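Local coordinates for protein L-lysine 6-monooxygenase (Pseudomonas syringae pv. tomato, PDB 5CQF) that probably uses FAD and NADPH to hydroxylate the side-chain amino group of L-lysine, a step in siderophore biosynthesis, at residues A239-T244 / A283-D288; S212-S217 / P287-K292; A31-R36 / R123-H128; A24-A29 / R75-P80. One frame throughout, in Å; residues are numbered along the deposited sequence.

Contact 1. Residues A239-T244 / A283-D288; sequences AGFKLT and AGIDPD
T244 leaves the 3-10 turn 241-243 and comes alongside the short strand 284-285, T244 CA standing 5.8 Å from G284 CA where the two backbones are nearest. The side chain that does most of the touching is I285, whose CD1 methyl touches both F241 and T244. It meets CD1 of the F241 ring at 3.6 Å, an oblique approach. It also meets T244 OG1, likewise 3.6 Å from I285 CD1, and it rests on T244 CG2 as well. I285 crosses both partners at about a right angle. T244 CB also packs against the carbonyl of A283. With chi1 at 71°, OG1 of T244 sits between its own backbone N and carbonyl carbon, which turns it back to F241 O; that oxygen takes a hydrogen bond from T244 OG1 (3.2 Å) and another from T244 N. Next to the contact, D286 caps helix 287-302: its OD1 accepts from D288 N at 2.9 Å, and also from N70. Backbone hydrogen bonds of I285 with Q245 and G247 make the small parallel sheet, while T244 O reaches R252 of the second subunit. The link rests on van der Waals contact, apolar between F241 and I285 and mixed at T244, where the threonine hydroxyl gives its hydrogen to F241 O in its own turn.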
# COMPACT_ATOMS: atom_id res chain seq x y z
N ALA A 239 -22.52 -3.88 -15.35
CA ALA A 239 -22.12 -4.44 -14.05
C ALA A 239 -21.97 -3.32 -13.03
O ALA A 239 -21.84 -2.13 -13.39
CB ALA A 239 -20.81 -5.23 -14.14
N GLY A 240 -22.01 -3.71 -11.77
CA GLY A 240 -21.96 -2.69 -10.72
C GLY A 240 -20.60 -2.08 -10.47
O GLY A 240 -19.68 -2.18 -11.27
N PHE A 241 -20.47 -1.49 -9.30
CA PHE A 241 -19.26 -0.82 -8.89
C PHE A 241 -18.06 -1.77 -8.81
O PHE A 241 -16.95 -1.34 -9.06
CB PHE A 241 -19.47 -0.17 -7.52
CG PHE A 241 -20.39 1.02 -7.52
CD1 PHE A 241 -20.16 2.08 -8.34
CD2 PHE A 241 -21.44 1.09 -6.64
CE1 PHE A 241 -20.97 3.19 -8.31
CE2 PHE A 241 -22.25 2.21 -6.58
CZ PHE A 241 -22.01 3.27 -7.43
N LYS A 242 -18.28 -3.04 -8.48
CA LYS A 242 -17.14 -3.98 -8.28
C LYS A 242 -16.38 -4.31 -9.56
O LYS A 242 -15.24 -4.83 -9.52
CB LYS A 242 -17.60 -5.29 -7.63
CG LYS A 242 -17.92 -5.14 -6.16
CD LYS A 242 -18.86 -6.24 -5.67
CE LYS A 242 -18.96 -6.25 -4.15
NZ LYS A 242 -20.38 -6.32 -3.67
N LEU A 243 -17.01 -4.03 -10.69
CA LEU A 243 -16.37 -4.24 -11.98
C LEU A 243 -16.06 -2.93 -12.73
O LEU A 243 -15.63 -3.00 -13.88
CB LEU A 243 -17.20 -5.24 -12.83
CG LEU A 243 -17.07 -6.71 -12.38
CD1 LEU A 243 -18.15 -7.59 -13.00
CD2 LEU A 243 -15.69 -7.28 -12.69
N THR A 244 -16.21 -1.76 -12.10
CA THR A 244 -15.72 -0.53 -12.74
C THR A 244 -14.19 -0.48 -12.86
O THR A 244 -13.46 -1.16 -12.12
CB THR A 244 -16.11 0.78 -12.01
OG1 THR A 244 -15.37 0.90 -10.77
CG2 THR A 244 -17.65 0.88 -11.81
N ALA A 283 -15.50 3.58 -17.61
CA ALA A 283 -15.94 4.56 -16.61
C ALA A 283 -15.26 4.18 -15.29
O ALA A 283 -15.45 3.07 -14.78
CB ALA A 283 -17.45 4.56 -16.48
N GLY A 284 -14.48 5.10 -14.73
CA GLY A 284 -13.53 4.73 -13.70
C GLY A 284 -13.79 5.45 -12.40
O GLY A 284 -14.29 6.55 -12.39
N ILE A 285 -13.43 4.81 -11.31
CA ILE A 285 -13.65 5.35 -9.98
C ILE A 285 -12.34 5.30 -9.20
O ILE A 285 -11.63 4.29 -9.26
CB ILE A 285 -14.72 4.53 -9.26
CG1 ILE A 285 -16.06 4.67 -9.99
CG2 ILE A 285 -14.88 4.97 -7.81
CD1 ILE A 285 -17.14 3.76 -9.43
N ASP A 286 -11.99 6.41 -8.54
CA ASP A 286 -10.83 6.48 -7.63
C ASP A 286 -10.82 5.20 -6.80
O ASP A 286 -11.83 4.94 -6.14
CB ASP A 286 -10.99 7.70 -6.70
CG ASP A 286 -9.85 7.88 -5.69
OD1 ASP A 286 -9.03 6.96 -5.52
OD2 ASP A 286 -9.80 8.98 -5.07
N PRO A 287 -9.72 4.39 -6.86
CA PRO A 287 -9.68 3.15 -6.07
C PRO A 287 -9.87 3.36 -4.58
O PRO A 287 -10.40 2.50 -3.94
CB PRO A 287 -8.28 2.55 -6.38
CG PRO A 287 -7.52 3.61 -7.12
CD PRO A 287 -8.53 4.56 -7.71
N ASP A 288 -9.49 4.51 -4.02
CA ASP A 288 -9.78 4.77 -2.58
C ASP A 288 -11.25 5.02 -2.31
O ASP A 288 -11.72 4.72 -1.22
CB ASP A 288 -8.95 5.93 -2.01
CG ASP A 288 -7.46 5.71 -2.15
OD1 ASP A 288 -7.02 4.53 -2.26
OD2 ASP A 288 -6.72 6.72 -2.17

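Contact 2. Residues S212-S217 / P287-K292; sequences SGQSAS and PDERQK
E289, S217 and Q214 bury the most surface where helix 214-226 faces the first turns of helix 287-302. E289 contributes its aliphatic stem. Its CG lies 3.8 Å from Q214 NE2, and the two side chains cross at about a right angle. Their flat ends are turned almost alike, amide and carboxylate planes 15° apart, yet the carboxylate does not take the amide's N-H. Q214 spends both ends of its amide nearby: NE2 donates to E218 on its own helix, and OE1 accepts from the backbone N of D286. Running extended beyond CG, with CG anti to the backbone N (chi1 -173°), it spans from its own helix to the start of helix 287-302. The E289 chain bends at chi2 instead, bringing its acid forward, one turn along its own helix, to K292, where NZ and E289 OE2 form a salt bridge of 2.7 Å. S217 points at the other helix but touches it loosely, its OG 4.4 Å from E289 O; it also packs on I285. One turn back, S217 N bonds to G213 O at 3.0 Å, closing the first turn behind the N-cap residue G213. G213 and A216, with G211 before them, fit a GxGxxA strand-turn-helix of Rossmann type, consistent with the NADP-binding half of such a flavoenzyme.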
# COMPACT_ATOMS: atom_id res chain seq x y z
N SER A 212 -23.16 4.45 -12.48
CA SER A 212 -22.02 3.58 -12.20
C SER A 212 -20.67 4.28 -12.03
O SER A 212 -19.69 3.64 -11.70
CB SER A 212 -21.92 2.51 -13.30
OG SER A 212 -23.10 1.71 -13.34
N GLY A 213 -20.61 5.59 -12.26
CA GLY A 213 -19.37 6.35 -12.10
C GLY A 213 -19.10 6.87 -10.69
O GLY A 213 -19.80 6.55 -9.73
N GLN A 214 -18.09 7.72 -10.59
CA GLN A 214 -17.64 8.21 -9.30
C GLN A 214 -18.68 9.07 -8.60
O GLN A 214 -18.77 9.04 -7.39
CB GLN A 214 -16.30 8.97 -9.40
CG GLN A 214 -15.75 9.32 -8.02
CD GLN A 214 -14.26 9.56 -7.97
OE1 GLN A 214 -13.47 8.93 -8.70
NE2 GLN A 214 -13.86 10.44 -7.08
N SER A 215 -19.46 9.83 -9.34
CA SER A 215 -20.47 10.67 -8.70
C SER A 215 -21.51 9.79 -8.02
O SER A 215 -21.95 10.11 -6.92
CB SER A 215 -21.14 11.61 -9.71
OG SER A 215 -20.16 12.43 -10.33
N ALA A 216 -21.87 8.68 -8.67
CA ALA A 216 -22.76 7.70 -8.08
C ALA A 216 -22.15 7.07 -6.84
O ALA A 216 -22.81 6.88 -5.83
CB ALA A 216 -23.14 6.63 -9.09
N SER A 217 -20.89 6.72 -6.91
CA SER A 217 -20.22 6.08 -5.79
C SER A 217 -20.21 7.01 -4.57
O SER A 217 -20.62 6.64 -3.46
CB SER A 217 -18.81 5.70 -6.21
OG SER A 217 -18.21 4.92 -5.21
N PRO A 287 -9.72 4.39 -6.86
CA PRO A 287 -9.68 3.15 -6.07
C PRO A 287 -9.87 3.36 -4.58
O PRO A 287 -10.40 2.50 -3.94
CB PRO A 287 -8.28 2.55 -6.38
CG PRO A 287 -7.52 3.61 -7.12
CD PRO A 287 -8.53 4.56 -7.71
N ASP A 288 -9.49 4.51 -4.02
CA ASP A 288 -9.78 4.77 -2.58
C ASP A 288 -11.25 5.02 -2.31
O ASP A 288 -11.72 4.72 -1.22
CB ASP A 288 -8.95 5.93 -2.01
CG ASP A 288 -7.46 5.71 -2.15
OD1 ASP A 288 -7.02 4.53 -2.26
OD2 ASP A 288 -6.72 6.72 -2.17
N GLU A 289 -11.97 5.56 -3.29
CA GLU A 289 -13.42 5.74 -3.15
C GLU A 289 -14.14 4.38 -3.13
O GLU A 289 -14.98 4.14 -2.26
CB GLU A 289 -13.98 6.63 -4.24
CG GLU A 289 -13.61 8.11 -4.09
CD GLU A 289 -14.20 8.75 -2.83
OE1 GLU A 289 -15.41 8.53 -2.50
OE2 GLU A 289 -13.45 9.51 -2.17
N ARG A 290 -13.80 3.51 -4.07
CA ARG A 290 -14.32 2.14 -4.08
C ARG A 290 -14.03 1.46 -2.76
O ARG A 290 -14.90 0.82 -2.18
CB ARG A 290 -13.67 1.31 -5.19
CG ARG A 290 -14.35 1.40 -6.55
CD ARG A 290 -15.83 0.96 -6.51
NE ARG A 290 -16.05 -0.41 -5.99
CZ ARG A 290 -16.83 -0.74 -4.95
NH1 ARG A 290 -17.48 0.18 -4.23
NH2 ARG A 290 -16.95 -2.02 -4.61
N GLN A 291 -12.80 1.60 -2.30
CA GLN A 291 -12.39 1.00 -1.04
C GLN A 291 -13.21 1.54 0.12
O GLN A 291 -13.62 0.79 0.98
CB GLN A 291 -10.87 1.19 -0.83
CG GLN A 291 -10.31 0.85 0.55
CD GLN A 291 -10.57 -0.59 0.99
OE1 GLN A 291 -10.77 -1.48 0.15
NE2 GLN A 291 -10.58 -0.82 2.32
N LYS A 292 -13.47 2.84 0.15
CA LYS A 292 -14.21 3.41 1.30
C LYS A 292 -15.62 2.83 1.34
O LYS A 292 -16.14 2.45 2.41
CB LYS A 292 -14.25 4.95 1.23
CG LYS A 292 -13.13 5.62 2.00
CD LYS A 292 -12.64 6.91 1.35
CE LYS A 292 -13.55 8.09 1.61
NZ LYS A 292 -13.48 9.11 0.51

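Contact 3. Residues A31-R36 / R123-H128; sequences AFEDAR and RQVDGH
In the Rossmann-like unit that probably holds FAD, E33 on the later turns of helix 23-37 packs against V125 and H128, where the chain passes from helix 111-125 toward strand 129-130. E33 carries the contact on two levels. Its CG methylene lies 3.8 Å from V125 CG1, the two side chains running alongside in opposing senses. Further out, the chain bends at chi2 (-68°) and swings the carboxylate to the imidazole of H128. OE2 arrives at the ring's edge, near its plane, 4.1 Å from H128 CE1, and carboxylate and ring are nearly coplanar. H128 ND1 is a little farther from E33 OE2, at 4.3 Å, too long to bond; a protonated ring would still probably feel the acid's charge. The other carboxylate oxygen turns forward to the next turn of its own helix: OE1 receives a weak, bent hydrogen bond of 3.3 Å from R36 NE, N-H...O angle 134°, as part of a salt bridge, and R86 adds a long, weak ion pair. Two arginines thus stand near the acid at this partly open edge, while V125, at the methylene, is buried. Around the contact, the backbone of H128 bonds to Y49, so the connection enters the parallel sheet beside strand 47-50. F32, the residue before E33, packs on I47 and Y49 of that strand and on A423 and L426 of helix 412-428, and V125 also touches F87 in a loop, so helix 23-37 is held between sheet, loop and two other helices.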
# COMPACT_ATOMS: atom_id res chain seq x y z
N ALA A 31 -1.47 30.98 -16.84
CA ALA A 31 -0.52 31.11 -17.95
C ALA A 31 -0.23 32.57 -18.24
O ALA A 31 0.92 32.94 -18.48
CB ALA A 31 -1.02 30.43 -19.21
N PHE A 32 -1.27 33.39 -18.24
CA PHE A 32 -1.07 34.82 -18.52
C PHE A 32 -0.28 35.48 -17.41
O PHE A 32 0.69 36.20 -17.68
CB PHE A 32 -2.39 35.53 -18.77
CG PHE A 32 -2.97 35.23 -20.12
CD1 PHE A 32 -2.39 35.77 -21.25
CD2 PHE A 32 -4.03 34.37 -20.26
CE1 PHE A 32 -2.88 35.48 -22.49
CE2 PHE A 32 -4.54 34.07 -21.51
CZ PHE A 32 -3.97 34.64 -22.63
N GLU A 33 -0.66 35.21 -16.17
CA GLU A 33 0.10 35.78 -15.06
C GLU A 33 1.55 35.31 -15.02
O GLU A 33 2.42 36.12 -14.82
CB GLU A 33 -0.59 35.53 -13.72
CG GLU A 33 -1.94 36.24 -13.60
CD GLU A 33 -1.83 37.77 -13.53
OE1 GLU A 33 -0.85 38.28 -12.93
OE2 GLU A 33 -2.73 38.46 -14.08
N ASP A 34 1.82 34.02 -15.22
CA ASP A 34 3.22 33.57 -15.33
C ASP A 34 3.98 34.45 -16.32
O ASP A 34 5.09 34.88 -16.06
CB ASP A 34 3.32 32.12 -15.82
CG ASP A 34 3.04 31.09 -14.71
OD1 ASP A 34 2.79 31.48 -13.53
OD2 ASP A 34 3.05 29.87 -15.03
N ALA A 35 3.36 34.70 -17.47
CA ALA A 35 3.98 35.46 -18.54
C ALA A 35 4.20 36.95 -18.16
O ALA A 35 5.30 37.49 -18.34
CB ALA A 35 3.14 35.33 -19.80
N ARG A 36 3.16 37.58 -17.62
CA ARG A 36 3.22 38.94 -17.09
C ARG A 36 4.37 39.12 -16.09
O ARG A 36 5.16 40.07 -16.19
CB ARG A 36 1.89 39.29 -16.40
CG ARG A 36 1.64 40.78 -16.14
CD ARG A 36 0.82 41.02 -14.88
NE ARG A 36 1.52 40.52 -13.68
CZ ARG A 36 2.40 41.21 -12.94
NH1 ARG A 36 2.73 42.47 -13.23
NH2 ARG A 36 2.97 40.64 -11.89
N ARG A 123 -7.58 33.31 -5.85
CA ARG A 123 -7.35 34.59 -5.14
C ARG A 123 -6.18 35.41 -5.63
O ARG A 123 -6.09 36.57 -5.30
CB ARG A 123 -7.06 34.35 -3.66
CG ARG A 123 -8.28 34.25 -2.79
CD ARG A 123 -7.85 34.13 -1.33
NE ARG A 123 -7.63 32.74 -0.90
CZ ARG A 123 -6.51 32.25 -0.35
NH1 ARG A 123 -5.43 33.02 -0.14
NH2 ARG A 123 -6.47 30.96 0.00
N GLN A 124 -5.23 34.78 -6.32
CA GLN A 124 -4.03 35.46 -6.77
C GLN A 124 -4.12 35.87 -8.21
O GLN A 124 -3.32 36.70 -8.62
CB GLN A 124 -2.80 34.56 -6.62
CG GLN A 124 -2.39 34.27 -5.19
CD GLN A 124 -1.22 33.33 -5.15
OE1 GLN A 124 -0.09 33.74 -5.34
NE2 GLN A 124 -1.50 32.04 -4.93
N VAL A 125 -5.04 35.30 -8.99
CA VAL A 125 -5.14 35.60 -10.43
C VAL A 125 -6.52 36.07 -10.91
O VAL A 125 -6.80 36.08 -12.10
CB VAL A 125 -4.73 34.38 -11.29
CG1 VAL A 125 -3.33 33.93 -10.95
CG2 VAL A 125 -5.70 33.23 -11.11
N ASP A 126 -7.38 36.49 -9.98
CA ASP A 126 -8.74 36.84 -10.30
C ASP A 126 -8.98 38.34 -10.48
O ASP A 126 -10.13 38.75 -10.60
CB ASP A 126 -9.70 36.28 -9.23
CG ASP A 126 -9.55 36.96 -7.88
OD1 ASP A 126 -8.63 37.80 -7.71
OD2 ASP A 126 -10.34 36.62 -6.99
N GLY A 127 -7.93 39.15 -10.52
CA GLY A 127 -8.07 40.60 -10.76
C GLY A 127 -8.80 41.02 -12.04
O GLY A 127 -9.11 42.18 -12.22
N HIS A 128 -9.04 40.09 -12.97
CA HIS A 128 -9.79 40.40 -14.20
C HIS A 128 -11.04 39.56 -14.28
O HIS A 128 -11.57 39.30 -15.36
CB HIS A 128 -8.92 40.13 -15.41
CG HIS A 128 -7.66 40.92 -15.42
ND1 HIS A 128 -6.45 40.41 -14.98
CD2 HIS A 128 -7.41 42.20 -15.80
CE1 HIS A 128 -5.52 41.34 -15.08
NE2 HIS A 128 -6.07 42.43 -15.59

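Contact 4. Residues A24-A29 / R75-P80; sequences AGIALA and RDLVTP
L77 reaches from the loop 75-80 onto helix 23-37 beside I26 and A27. Its CB points at the helix; chi1 (-75°) puts CG anti to the carbonyl carbon, and chi2 (169°) then parts the methyls: CD1 lies 4.0 Å from I26 CG2, and CD2 comes to 4.0 Å from A27 CB. The backbone packs here too, L77 O lying 3.9 Å from A27 CB. A water joins the same two residues, giving one hydrogen to A27 O (2.8 Å) and the other to L77 O (2.6 Å), so the two carbonyls are tied without meeting. What shapes the loop is D76, whose OD1 accepts from V78 N, an Asx turn, and from T79 N at 2.7 Å, through its syn lone pair; OD2 takes the T79 hydroxyl. Helix 111-125 covers the contact with L118 on L77 and V121 on I26, and helix 412-428 adds M415 on A27. The helix side belongs to a GxGxxG strand-turn-helix that includes G25, a pattern of Rossmann type and consistent with the dinucleotide-binding βαβ of FAD enzymes.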
# COMPACT_ATOMS: atom_id res chain seq x y z
N ALA A 24 -10.58 25.43 -15.13
CA ALA A 24 -10.11 25.62 -16.49
C ALA A 24 -9.73 27.07 -16.76
O ALA A 24 -8.64 27.34 -17.28
CB ALA A 24 -11.16 25.14 -17.47
N GLY A 25 -10.61 28.01 -16.41
CA GLY A 25 -10.31 29.44 -16.60
C GLY A 25 -9.19 29.92 -15.67
O GLY A 25 -8.41 30.82 -16.01
N ILE A 26 -9.10 29.34 -14.49
CA ILE A 26 -8.04 29.73 -13.57
C ILE A 26 -6.70 29.31 -14.12
O ILE A 26 -5.71 30.06 -14.06
CB ILE A 26 -8.28 29.13 -12.20
CG1 ILE A 26 -9.43 29.86 -11.52
CG2 ILE A 26 -7.03 29.24 -11.35
CD1 ILE A 26 -10.08 29.08 -10.42
N ALA A 27 -6.68 28.11 -14.69
CA ALA A 27 -5.48 27.59 -15.30
C ALA A 27 -5.01 28.48 -16.39
O ALA A 27 -3.84 28.69 -16.53
CB ALA A 27 -5.72 26.20 -15.86
N LEU A 28 -5.95 28.97 -17.22
CA LEU A 28 -5.63 29.90 -18.30
C LEU A 28 -5.09 31.21 -17.78
O LEU A 28 -4.11 31.70 -18.31
CB LEU A 28 -6.87 30.18 -19.14
CG LEU A 28 -6.64 31.07 -20.34
CD1 LEU A 28 -5.77 30.40 -21.39
CD2 LEU A 28 -8.01 31.42 -20.89
N ALA A 29 -5.75 31.79 -16.78
CA ALA A 29 -5.21 33.01 -16.14
C ALA A 29 -3.82 32.79 -15.58
O ALA A 29 -2.98 33.68 -15.68
CB ALA A 29 -6.13 33.50 -15.04
N ARG A 75 0.55 17.04 -10.83
CA ARG A 75 -0.49 17.19 -11.82
C ARG A 75 -1.54 18.15 -11.27
O ARG A 75 -2.70 17.77 -11.02
CB ARG A 75 -1.03 15.82 -12.19
CG ARG A 75 0.12 14.97 -12.75
CD ARG A 75 -0.26 13.59 -13.29
NE ARG A 75 -1.37 13.69 -14.21
CZ ARG A 75 -2.42 12.87 -14.23
NH1 ARG A 75 -2.52 11.86 -13.37
NH2 ARG A 75 -3.38 13.10 -15.13
N ASP A 76 -1.07 19.39 -11.09
CA ASP A 76 -1.81 20.52 -10.54
C ASP A 76 -2.19 21.45 -11.68
O ASP A 76 -2.13 21.04 -12.84
CB ASP A 76 -0.97 21.22 -9.44
CG ASP A 76 0.33 21.88 -9.96
OD1 ASP A 76 0.45 22.25 -11.12
OD2 ASP A 76 1.28 22.02 -9.16
N LEU A 77 -2.56 22.71 -11.37
CA LEU A 77 -3.06 23.64 -12.39
C LEU A 77 -2.01 24.29 -13.24
O LEU A 77 -2.37 24.98 -14.19
CB LEU A 77 -3.90 24.77 -11.78
CG LEU A 77 -5.29 24.37 -11.34
CD1 LEU A 77 -5.90 25.48 -10.52
CD2 LEU A 77 -6.21 24.00 -12.51
N VAL A 78 -0.72 24.12 -12.89
CA VAL A 78 0.35 24.84 -13.64
C VAL A 78 1.60 24.07 -13.97
O VAL A 78 2.20 24.31 -15.00
CB VAL A 78 0.81 26.13 -12.92
CG1 VAL A 78 -0.37 27.06 -12.78
CG2 VAL A 78 1.41 25.84 -11.54
N THR A 79 1.99 23.18 -13.08
CA THR A 79 3.29 22.52 -13.11
C THR A 79 3.54 21.75 -14.40
O THR A 79 4.66 21.78 -14.88
CB THR A 79 3.44 21.61 -11.88
OG1 THR A 79 3.50 22.39 -10.70
CG2 THR A 79 4.66 20.69 -11.97
N PRO A 80 2.53 21.04 -14.96
CA PRO A 80 2.87 20.26 -16.17
C PRO A 80 3.21 21.14 -17.34
O PRO A 80 3.91 20.71 -18.25
CB PRO A 80 1.61 19.41 -16.45
CG PRO A 80 0.83 19.42 -15.20
CD PRO A 80 1.17 20.72 -14.48
O HOH W 1 -1.89 26.82 -15.98

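Overall arrangement
The four contacts form two pairs. Contacts 3 and 4 share helix 23-37, their centres 11 Å apart, and their segments alternate along the chain; V125 of contact 3 touches A29 and I26 of contact 4. Contacts 1 and 2 come later in the chain and have centres 6 Å apart; they touch, and share P287 and D288 at the start of helix 287-302. Between the pairs the centres are 25 to 37 Å apart, and contacts 1 and 3 lie on opposite sides of the chain's centre. Each pair sits by its own five-stranded parallel sheet, consistent with separate FAD- and NADPH-binding halves.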